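Local coordinates for PLP-Dependent L-Arginine Hydroxylase MppP (Streptomyces wadayamensis, PDB 6C9B), which is a pyridoxal-phosphate-dependent L-arginine oxidase related to the aminotransferases, here carrying its 4-hydroxy-2-ketoarginine product, at residues A98-A103 / L241-I246; V92-L97 / D120-N125; R311-G316 / D348-I353. One frame throughout, in Å; residues are numbered along the deposited sequence. Where two conformers were deposited one is given.

Contact 1: A98-A103 / L241-I246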
loop_
_atom_site.group_PDB
_atom_site.type_symbol
_atom_site.label_atom_id
_atom_site.label_comp_id
_atom_site.label_asym_id
_atom_site.label_seq_id
_atom_site.Cartn_x
_atom_site.Cartn_y
_atom_site.Cartn_z
ATOM N N ALA B 98 10.789 8.197 -3.041
ATOM C CA ALA B 98 12.115 7.698 -3.382
ATOM C C ALA B 98 12.240 7.512 -4.889
ATOM O O ALA B 98 13.251 7.890 -5.490
ATOM C CB ALA B 98 12.368 6.388 -2.645
ATOM N N ARG B 99 11.242 6.873 -5.511
ATOM C CA ARG B 99 11.316 6.680 -6.953
ATOM C C ARG B 99 11.277 8.027 -7.662
ATOM O O ARG B 99 11.964 8.214 -8.673
ATOM C CB ARG B 99 10.195 5.751 -7.429
ATOM C CG ARG B 99 10.396 5.357 -8.908
ATOM C CD ARG B 99 10.142 3.889 -9.139
ATOM N NE ARG B 99 8.743 3.500 -9.065
ATOM C CZ ARG B 99 7.833 3.804 -9.983
ATOM N NH1 ARG B 99 6.603 3.340 -9.851
ATOM N NH2 ARG B 99 8.140 4.597 -11.008
ATOM N N SER B 100 10.533 8.996 -7.103
ATOM C CA SER B 100 10.483 10.337 -7.688
ATOM C C SER B 100 11.827 11.047 -7.570
ATOM O O SER B 100 12.278 11.699 -8.523
ATOM C CB SER B 100 9.414 11.174 -7.008
ATOM O OG SER B 100 8.124 10.626 -7.248
ATOM N N LEU B 101 12.459 10.963 -6.397
ATOM C CA LEU B 101 13.788 11.548 -6.221
ATOM C C LEU B 101 14.782 10.993 -7.226
ATOM O O LEU B 101 15.643 11.729 -7.719
ATOM C CB LEU B 101 14.293 11.292 -4.801
ATOM C CG LEU B 101 13.702 12.181 -3.718
ATOM C CD1 LEU B 101 14.019 11.582 -2.350
ATOM C CD2 LEU B 101 14.280 13.589 -3.812
ATOM N N SER B 102 14.708 9.689 -7.509
ATOM C CA SER B 102 15.706 9.037 -8.348
ATOM C C SER B 102 15.706 9.596 -9.762
ATOM O O SER B 102 16.690 9.410 -10.487
ATOM C CB SER B 102 15.479 7.513 -8.368
ATOM O OG SER B 102 14.430 7.141 -9.253
ATOM N N ALA B 103 14.648 10.321 -10.149
ATOM C CA ALA B 103 14.597 10.939 -11.472
ATOM C C ALA B 103 15.632 12.046 -11.638
ATOM O O ALA B 103 16.079 12.300 -12.762
ATOM C CB ALA B 103 13.203 11.516 -11.737
ATOM N N LEU B 241 9.661 17.244 -8.644
ATOM C CA LEU B 241 9.794 15.805 -8.691
ATOM C C LEU B 241 8.478 15.224 -9.172
ATOM O O LEU B 241 7.423 15.781 -8.863
ATOM C CB LEU B 241 10.088 15.209 -7.309
ATOM C CG LEU B 241 11.258 15.794 -6.531
ATOM C CD1 LEU B 241 11.203 15.262 -5.097
ATOM C CD2 LEU B 241 12.575 15.455 -7.175
ATOM N N PRO B 242 8.494 14.066 -9.821
ATOM C CA PRO B 242 7.244 13.518 -10.379
ATOM C C PRO B 242 6.388 12.747 -9.392
ATOM O O PRO B 242 5.871 11.671 -9.724
ATOM C CB PRO B 242 7.757 12.603 -11.501
ATOM C CG PRO B 242 9.079 12.146 -11.000
ATOM C CD PRO B 242 9.671 13.321 -10.305
ATOM N N VAL B 243 6.192 13.289 -8.187
ATOM C CA VAL B 243 5.447 12.562 -7.158
ATOM C C VAL B 243 3.991 12.365 -7.575
ATOM O O VAL B 243 3.383 11.344 -7.263
ATOM C CB VAL B 243 5.543 13.272 -5.790
ATOM C CG1 VAL B 243 6.977 13.159 -5.233
ATOM C CG2 VAL B 243 5.078 14.739 -5.873
ATOM N N GLU B 244 3.388 13.346 -8.247
ATOM C CA GLU B 244 1.987 13.182 -8.627
ATOM C C GLU B 244 1.799 12.071 -9.660
ATOM O O GLU B 244 0.832 11.299 -9.592
ATOM C CB GLU B 244 1.434 14.503 -9.161
ATOM C CG GLU B 244 1.247 15.528 -8.068
ATOM C CD GLU B 244 1.076 16.919 -8.628
ATOM O OE1 GLU B 244 2.076 17.523 -9.076
ATOM O OE2 GLU B 244 -0.072 17.387 -8.640
ATOM N N LYS B 245 2.694 12.000 -10.648
ATOM C CA LYS B 245 2.602 10.973 -11.685
ATOM C C LYS B 245 2.850 9.590 -11.104
ATOM O O LYS B 245 2.085 8.658 -11.371
ATOM C CB LYS B 245 3.595 11.277 -12.806
ATOM C CG LYS B 245 3.827 10.152 -13.825
ATOM C CD LYS B 245 2.560 9.630 -14.492
ATOM C CE LYS B 245 2.909 8.797 -15.737
ATOM N NZ LYS B 245 2.092 7.558 -15.904
ATOM N N ILE B 246 3.870 9.445 -10.259
ATOM C CA ILE B 246 4.166 8.124 -9.721
ATOM C C ILE B 246 3.074 7.705 -8.740
ATOM O O ILE B 246 2.624 6.554 -8.760
ATOM C CB ILE B 246 5.569 8.083 -9.103
ATOM C CG1 ILE B 246 6.595 8.209 -10.242
ATOM C CG2 ILE B 246 5.789 6.765 -8.330
ATOM C CD1 ILE B 246 8.068 8.359 -9.787
#

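Contact 2: V92-L97 / D120-N125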
loop_
_atom_site.group_PDB
_atom_site.type_symbol
_atom_site.label_atom_id
_atom_site.label_comp_id
_atom_site.label_asym_id
_atom_site.label_seq_id
_atom_site.Cartn_x
_atom_site.Cartn_y
_atom_site.Cartn_z
ATOM N N VAL B 92 4.299 3.568 1.591
ATOM C CA VAL B 92 3.928 3.756 0.184
ATOM C C VAL B 92 4.232 5.188 -0.257
ATOM O O VAL B 92 4.771 5.411 -1.353
ATOM C CB VAL B 92 2.449 3.381 -0.030
ATOM C CG1 VAL B 92 1.944 3.832 -1.405
ATOM C CG2 VAL B 92 2.249 1.882 0.112
ATOM N N SER B 93 3.948 6.173 0.596
ATOM C CA SER B 93 4.362 7.548 0.295
ATOM C C SER B 93 5.867 7.605 0.079
ATOM O O SER B 93 6.364 8.286 -0.837
ATOM C CB SER B 93 3.994 8.493 1.443
ATOM O OG SER B 93 2.609 8.468 1.746
ATOM N N MET B 94 6.619 6.926 0.947
ATOM C CA MET B 94 8.076 6.951 0.865
ATOM C C MET B 94 8.577 6.270 -0.413
ATOM O O MET B 94 9.558 6.714 -1.011
ATOM C CB MET B 94 8.663 6.290 2.121
ATOM C CG MET B 94 10.166 6.296 2.179
ATOM S SD MET B 94 10.723 7.980 2.512
ATOM C CE MET B 94 12.150 8.011 1.428
ATOM N N GLU B 95 7.934 5.182 -0.839
ATOM C CA GLU B 95 8.300 4.558 -2.104
ATOM C C GLU B 95 8.084 5.529 -3.254
ATOM O O GLU B 95 8.923 5.640 -4.158
ATOM C CB GLU B 95 7.496 3.276 -2.320
ATOM C CG GLU B 95 7.679 2.626 -3.679
ATOM C CD GLU B 95 9.017 1.941 -3.918
ATOM O OE1 GLU B 95 9.904 1.979 -3.057
ATOM O OE2 GLU B 95 9.189 1.352 -5.016
ATOM N N ILE B 96 6.960 6.234 -3.234
ATOM C CA ILE B 96 6.672 7.221 -4.273
ATOM C C ILE B 96 7.738 8.307 -4.266
ATOM O O ILE B 96 8.269 8.690 -5.320
ATOM C CB ILE B 96 5.259 7.796 -4.059
ATOM C CG1 ILE B 96 4.206 6.726 -4.341
ATOM C CG2 ILE B 96 5.027 9.006 -4.943
ATOM C CD1 ILE B 96 2.830 7.072 -3.793
ATOM N N LEU B 97 8.066 8.820 -3.073
ATOM C CA LEU B 97 9.057 9.886 -2.974
ATOM C C LEU B 97 10.418 9.396 -3.444
ATOM O O LEU B 97 11.160 10.111 -4.120
ATOM C CB LEU B 97 9.127 10.395 -1.533
ATOM C CG LEU B 97 10.207 11.438 -1.216
ATOM C CD1 LEU B 97 10.009 12.684 -2.069
ATOM C CD2 LEU B 97 10.215 11.791 0.276
ATOM N N ASP B 120 16.171 1.886 3.332
ATOM C CA ASP B 120 16.095 0.772 2.394
ATOM C C ASP B 120 15.283 1.107 1.131
ATOM O O ASP B 120 15.624 0.636 0.032
ATOM C CB ASP B 120 15.511 -0.427 3.125
ATOM C CG ASP B 120 16.489 -1.023 4.140
ATOM O OD1 ASP B 120 17.709 -0.817 4.021
ATOM O OD2 ASP B 120 16.048 -1.747 5.027
ATOM N N LEU B 121 14.249 1.940 1.257
ATOM C CA LEU B 121 13.484 2.356 0.092
ATOM C C LEU B 121 14.274 3.343 -0.753
ATOM O O LEU B 121 14.258 3.260 -1.981
ATOM C CB LEU B 121 12.156 2.966 0.521
ATOM C CG LEU B 121 11.180 1.953 1.135
ATOM C CD1 LEU B 121 9.965 2.700 1.762
ATOM C CD2 LEU B 121 10.741 0.930 0.130
ATOM N N LEU B 122 15.052 4.210 -0.116
ATOM C CA LEU B 122 15.877 5.134 -0.883
ATOM C C LEU B 122 16.985 4.384 -1.600
ATOM O O LEU B 122 17.201 4.556 -2.811
ATOM C CB LEU B 122 16.458 6.207 0.044
ATOM C CG LEU B 122 15.504 7.247 0.591
ATOM C CD1 LEU B 122 16.086 8.045 1.770
ATOM C CD2 LEU B 122 15.104 8.184 -0.531
ATOM N N ARG B 123 17.710 3.543 -0.867
ATOM C CA ARG B 123 18.766 2.776 -1.509
ATOM C C ARG B 123 18.213 1.888 -2.609
ATOM O O ARG B 123 18.839 1.727 -3.669
ATOM C CB ARG B 123 19.507 1.926 -0.481
ATOM C CG ARG B 123 20.459 2.658 0.430
ATOM C CD ARG B 123 21.370 1.636 1.160
ATOM N NE ARG B 123 22.537 2.240 1.814
ATOM C CZ ARG B 123 22.803 2.196 3.121
ATOM N NH1 ARG B 123 21.993 1.569 3.974
ATOM N NH2 ARG B 123 23.902 2.784 3.581
ATOM N N GLY B 124 17.053 1.271 -2.363
ATOM C CA GLY B 124 16.462 0.384 -3.344
ATOM C C GLY B 124 16.088 1.081 -4.632
ATOM O O GLY B 124 16.019 0.449 -5.682
ATOM N N ASN B 125 15.822 2.379 -4.567
ATOM C CA ASN B 125 15.527 3.158 -5.756
ATOM C C ASN B 125 16.758 3.863 -6.306
ATOM O O ASN B 125 16.621 4.743 -7.163
ATOM C CB ASN B 125 14.428 4.154 -5.423
ATOM C CG ASN B 125 13.067 3.501 -5.408
ATOM O OD1 ASN B 125 12.509 3.248 -6.474
ATOM N ND2 ASN B 125 12.561 3.183 -4.244
#

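Contact 3: R311-G316 / D348-I353. With EGV ((4S)-5-carbamimidamido-4-hydroxy-2-oxopentanoic acid), chain F.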
loop_
_atom_site.group_PDB
_atom_site.type_symbol
_atom_site.label_atom_id
_atom_site.label_comp_id
_atom_site.label_asym_id
_atom_site.label_seq_id
_atom_site.Cartn_x
_atom_site.Cartn_y
_atom_site.Cartn_z
ATOM N N ARG B 311 14.017 3.038 23.670
ATOM C CA ARG B 311 15.299 2.338 23.609
ATOM C C ARG B 311 15.814 2.058 25.010
ATOM O O ARG B 311 15.707 2.892 25.914
ATOM C CB ARG B 311 16.348 3.159 22.857
ATOM C CG ARG B 311 16.012 3.424 21.396
ATOM C CD ARG B 311 17.255 3.861 20.644
ATOM N NE ARG B 311 17.753 5.153 21.099
ATOM C CZ ARG B 311 18.875 5.707 20.646
ATOM N NH1 ARG B 311 19.601 5.052 19.760
ATOM N NH2 ARG B 311 19.282 6.893 21.090
ATOM N N VAL B 312 16.394 0.875 25.178
ATOM C CA VAL B 312 17.043 0.478 26.417
ATOM C C VAL B 312 18.446 -0.008 26.060
ATOM O O VAL B 312 18.610 -0.808 25.134
ATOM C CB VAL B 312 16.241 -0.612 27.158
ATOM C CG1 VAL B 312 16.084 -1.820 26.321
ATOM C CG2 VAL B 312 16.923 -0.964 28.471
ATOM N N ALA B 313 19.455 0.496 26.761
ATOM C CA ALA B 313 20.838 0.113 26.533
ATOM C C ALA B 313 21.334 -0.759 27.669
ATOM O O ALA B 313 20.897 -0.628 28.819
ATOM C CB ALA B 313 21.758 1.332 26.432
ATOM N N PHE B 314 22.285 -1.627 27.357
ATOM C CA PHE B 314 22.857 -2.469 28.394
ATOM C C PHE B 314 24.359 -2.555 28.182
ATOM O O PHE B 314 24.847 -2.513 27.051
ATOM C CB PHE B 314 22.224 -3.864 28.413
ATOM C CG PHE B 314 21.564 -4.221 27.159
ATOM C CD1 PHE B 314 22.294 -4.733 26.107
ATOM C CD2 PHE B 314 20.211 -3.995 26.996
ATOM C CE1 PHE B 314 21.680 -5.039 24.921
ATOM C CE2 PHE B 314 19.595 -4.287 25.827
ATOM C CZ PHE B 314 20.327 -4.817 24.781
ATOM N N ALA B 315 25.090 -2.604 29.279
ATOM C CA ALA B 315 26.495 -2.936 29.195
ATOM C C ALA B 315 26.624 -4.450 29.274
ATOM O O ALA B 315 25.826 -5.124 29.930
ATOM C CB ALA B 315 27.281 -2.253 30.316
ATOM N N GLY B 316 27.599 -4.988 28.549
ATOM C CA GLY B 316 27.982 -6.367 28.734
ATOM C C GLY B 316 27.261 -7.379 27.876
ATOM O O GLY B 316 27.631 -8.559 27.906
ATOM N N ASP B 348 24.458 -2.043 18.728
ATOM C CA ASP B 348 24.654 -3.422 19.145
ATOM C C ASP B 348 24.268 -3.665 20.593
ATOM O O ASP B 348 24.046 -4.818 20.968
ATOM C CB ASP B 348 26.105 -3.850 18.956
ATOM C CG ASP B 348 26.256 -4.883 17.870
ATOM O OD1 ASP B 348 25.446 -5.836 17.848
ATOM O OD2 ASP B 348 27.173 -4.745 17.036
ATOM N N HIS B 349 24.194 -2.625 21.415
ATOM C CA HIS B 349 23.933 -2.829 22.832
ATOM C C HIS B 349 22.612 -2.210 23.255
ATOM O O HIS B 349 22.446 -1.845 24.415
ATOM C CB HIS B 349 25.099 -2.293 23.659
ATOM C CG HIS B 349 26.380 -3.018 23.390
ATOM N ND1 HIS B 349 26.627 -4.289 23.866
ATOM C CD2 HIS B 349 27.468 -2.670 22.664
ATOM C CE1 HIS B 349 27.819 -4.684 23.457
ATOM N NE2 HIS B 349 28.348 -3.722 22.724
ATOM N N MET B 350 21.659 -2.119 22.324
ATOM C CA MET B 350 20.321 -1.629 22.620
ATOM C C MET B 350 19.246 -2.547 22.046
ATOM O O MET B 350 19.438 -3.207 21.016
ATOM C CB MET B 350 20.123 -0.230 22.070
ATOM C CG MET B 350 20.975 0.792 22.781
ATOM S SD MET B 350 20.734 2.430 22.042
ATOM C CE MET B 350 21.871 2.365 20.654
ATOM N N VAL B 351 18.096 -2.572 22.731
ATOM C CA VAL B 351 16.848 -3.068 22.160
ATOM C C VAL B 351 15.811 -1.960 22.246
ATOM O O VAL B 351 15.932 -1.019 23.033
ATOM C CB VAL B 351 16.303 -4.337 22.853
ATOM C CG1 VAL B 351 17.295 -5.461 22.775
ATOM C CG2 VAL B 351 15.968 -4.055 24.274
ATOM N N ARG B 352 14.761 -2.106 21.454
ATOM C CA ARG B 352 13.655 -1.156 21.432
ATOM C C ARG B 352 12.389 -1.858 21.897
ATOM O O ARG B 352 12.113 -2.988 21.488
ATOM C CB ARG B 352 13.438 -0.563 20.027
ATOM C CG ARG B 352 12.641 0.723 20.042
ATOM C CD ARG B 352 12.151 1.128 18.643
ATOM N NE ARG B 352 11.090 0.226 18.188
ATOM C CZ ARG B 352 10.338 0.427 17.102
ATOM N NH1 ARG B 352 9.400 -0.446 16.777
ATOM N NH2 ARG B 352 10.520 1.498 16.335
ATOM N N ILE B 353 11.632 -1.179 22.759
ATOM C CA ILE B 353 10.380 -1.668 23.339
ATOM C C ILE B 353 9.226 -0.802 22.846
ATOM O O ILE B 353 9.311 0.432 22.885
ATOM C CB ILE B 353 10.452 -1.625 24.875
ATOM C CG1 ILE B 353 11.564 -2.538 25.369
ATOM C CG2 ILE B 353 9.128 -2.001 25.516
ATOM C CD1 ILE B 353 11.838 -2.361 26.857
HETATM C C10 EGV F . 8.116 0.512 13.728
HETATM C C02 EGV F . 6.359 -1.561 9.472
HETATM C C03 EGV F . 7.522 -1.331 7.274
HETATM C C06 EGV F . 6.569 -0.272 10.241
HETATM C C07 EGV F . 7.508 -0.594 11.425
HETATM C C09 EGV F . 7.953 0.659 12.222
HETATM N N01 EGV F . 7.471 -1.883 8.590
HETATM N N04 EGV F . 8.601 -1.654 6.415
HETATM N N05 EGV F . 6.589 -0.493 6.873
HETATM O O08 EGV F . 5.369 0.188 10.715
HETATM O O11 EGV F . 8.304 1.535 14.358
HETATM O O12 EGV F . 8.056 -0.596 14.294
HETATM O O13 EGV F . 8.174 1.742 11.689
#

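Contact 1: A98-A103 / L241-I246
S100 and I246 bury the most surface in this contact, and they meet at the hydroxyl of the serine: S100 OG lies 3.4 Å from I246 CD1. The serine sits near the C-terminal end of helix 90-101 and looks at the first turn of helix 243-250, which follows strand 231-235 of the seven-stranded sheet; V243 packs back on F235 of that strand. With OG anti to its own carbonyl carbon (chi1 -65°), the hydroxyl lies beside its backbone N and is hydrogen-bonded to I96 O one turn back. Having that partner, S100 OG can sit against carbon atoms, 3.3 Å from V243 CA, while S100 CB rests on P242 CD at 3.9 Å. S100 OG also approaches V243 N, but at too poor an angle for a hydrogen bond. A small side chain suits this place, since the backbone of P242 comes close, its CA 5.3 Å from S100 CA. P242 occupies the N-cap position before helix 243-250 and is the centre of an inverse gamma turn; its ring lies by the serine backbone.

I246 also reaches R99. Its CG2 sits over one face of the guanidinium, 3.8 Å from R99 NH1 and offset toward the rim, so a branched apolar side chain covers the flat group without competing for its N-H bonds. L241 CD1 meets L101 CD2 at 3.7 Å, their chains crossing obliquely.

No hydrogen bond crosses between 98-103 and 241-246. Cohesion therefore comes from van der Waals packing, the serine oxygen included, with S100 OG bonded within its own helix and R99 NE salt-bridged to E95 of the second subunit; the same arginine ties this helix pair to the dimer interface.

Contact 2: V92-L97 / D120-N125
The flat groups that meet are the carboxylate of E95 and the amide of N125, their planes turned 54° apart. N125 ND2 stands above the carboxylate plane, about 50° out of it, and donates to E95 OE1 at 3.1 Å; that oxygen lies almost exactly in the amide's own plane. A second, straighter bond of 2.8 Å runs from N125 ND2 to L121 O, also near the amide plane. L121 O accepts from N125 N too, and the two donors come from opposite faces of its carbonyl plane. Asparagine suits the end of helix 116-124, where it has just left helical geometry: its short amide turns back to its own helix and still offers an N-H to helix 90-101. Two acceptors thus fix the rotation of the amide. D120, in the same helix, belongs to a magnesium site of this protein, though no metal is bound to this chain here.

Beside this polar patch the helical segments 92-97 and 120-124, crossing at -29°, pack through apolar chains. M94 CG, anti to its backbone N, touches L121 CD1 at 3.6 Å. The chain bends further along, and M94 CE reaches L122 CG at 3.5 Å; a flexible, unbranched chain can serve both leucines. L121 CD2 lies 3.5 Å from E95 OE1, flanking the acid with carbon.

E95 OE2 is salt-bridged to R99 of the second subunit, and it lies close to E95 OE2 of that subunit. Such proximity of like charges would tend to favour a proton on one of the acids, whereas the arginine and the N125 amide would oppose it; the buried glutamate thus joins helix packing to dimer contact.

Contact 3: R311-G316 / D348-I353
F314 lays one face of its ring over H349 O, which is 3.3 Å from F314 CE1 and offset toward the rim, while V351 CG1 meets F314 CZ at the ring edge, 3.7 Å away. The same carbonyl accepts from F314 N at 3.0 Å, so the phenylalanine backbone and ring share one oxygen. Two further bonds, V312 N to V351 O and V351 N to V312 O, make V312 and V351 the hydrogen-bonded pair of an antiparallel ladder; beta-branched valines suit an extended backbone and turn apolar surface to one face of the sheet.

A313, M350, R311 and R352 point to the other face. A313 is small enough to let M350 pass, with A313 CB 3.8 Å from M350 CG. M350 SD lies over one face of the R311 guanidinium, and M350 CE is 3.6 Å from R311 NH1; R311 NE is salt-bridged to D302. R352 runs on to the product: NH1 donates to EGV O12 at 2.8 Å and NH2 to EGV O11 at 3.0 Å. The carboxylate meets the guanidinium edge-on, EGV C10 in its plane, an arginine-carboxylate grip as in related aminotransferases; R352 NH1 also bonds A26 O.

Within the five-stranded mixed sheet, strand 350-354 lies between 309-314 and 331-335, and 298-299 flanks 309-314 beyond. Helix 359-372 packs against I353.

Contacts 1 and 2 are neighbours, their centres 10 Å apart, and both use helix 90-101: its end meets helix 243-250 in the first and its middle meets helix 116-124 in the second. They touch directly, for example where R99 and A98 pack on N125, and along the chain their segments alternate. Both reach the second subunit, so these helices form part of the dimer-facing side. Contact 3 follows in sequence and lies in the five-stranded sheet, its centre 28 Å from contact 2 and 37 Å from contact 1, across the chain's centre from the latter. The product site lies between, held by R352 and about 7 Å from the side chain of L121.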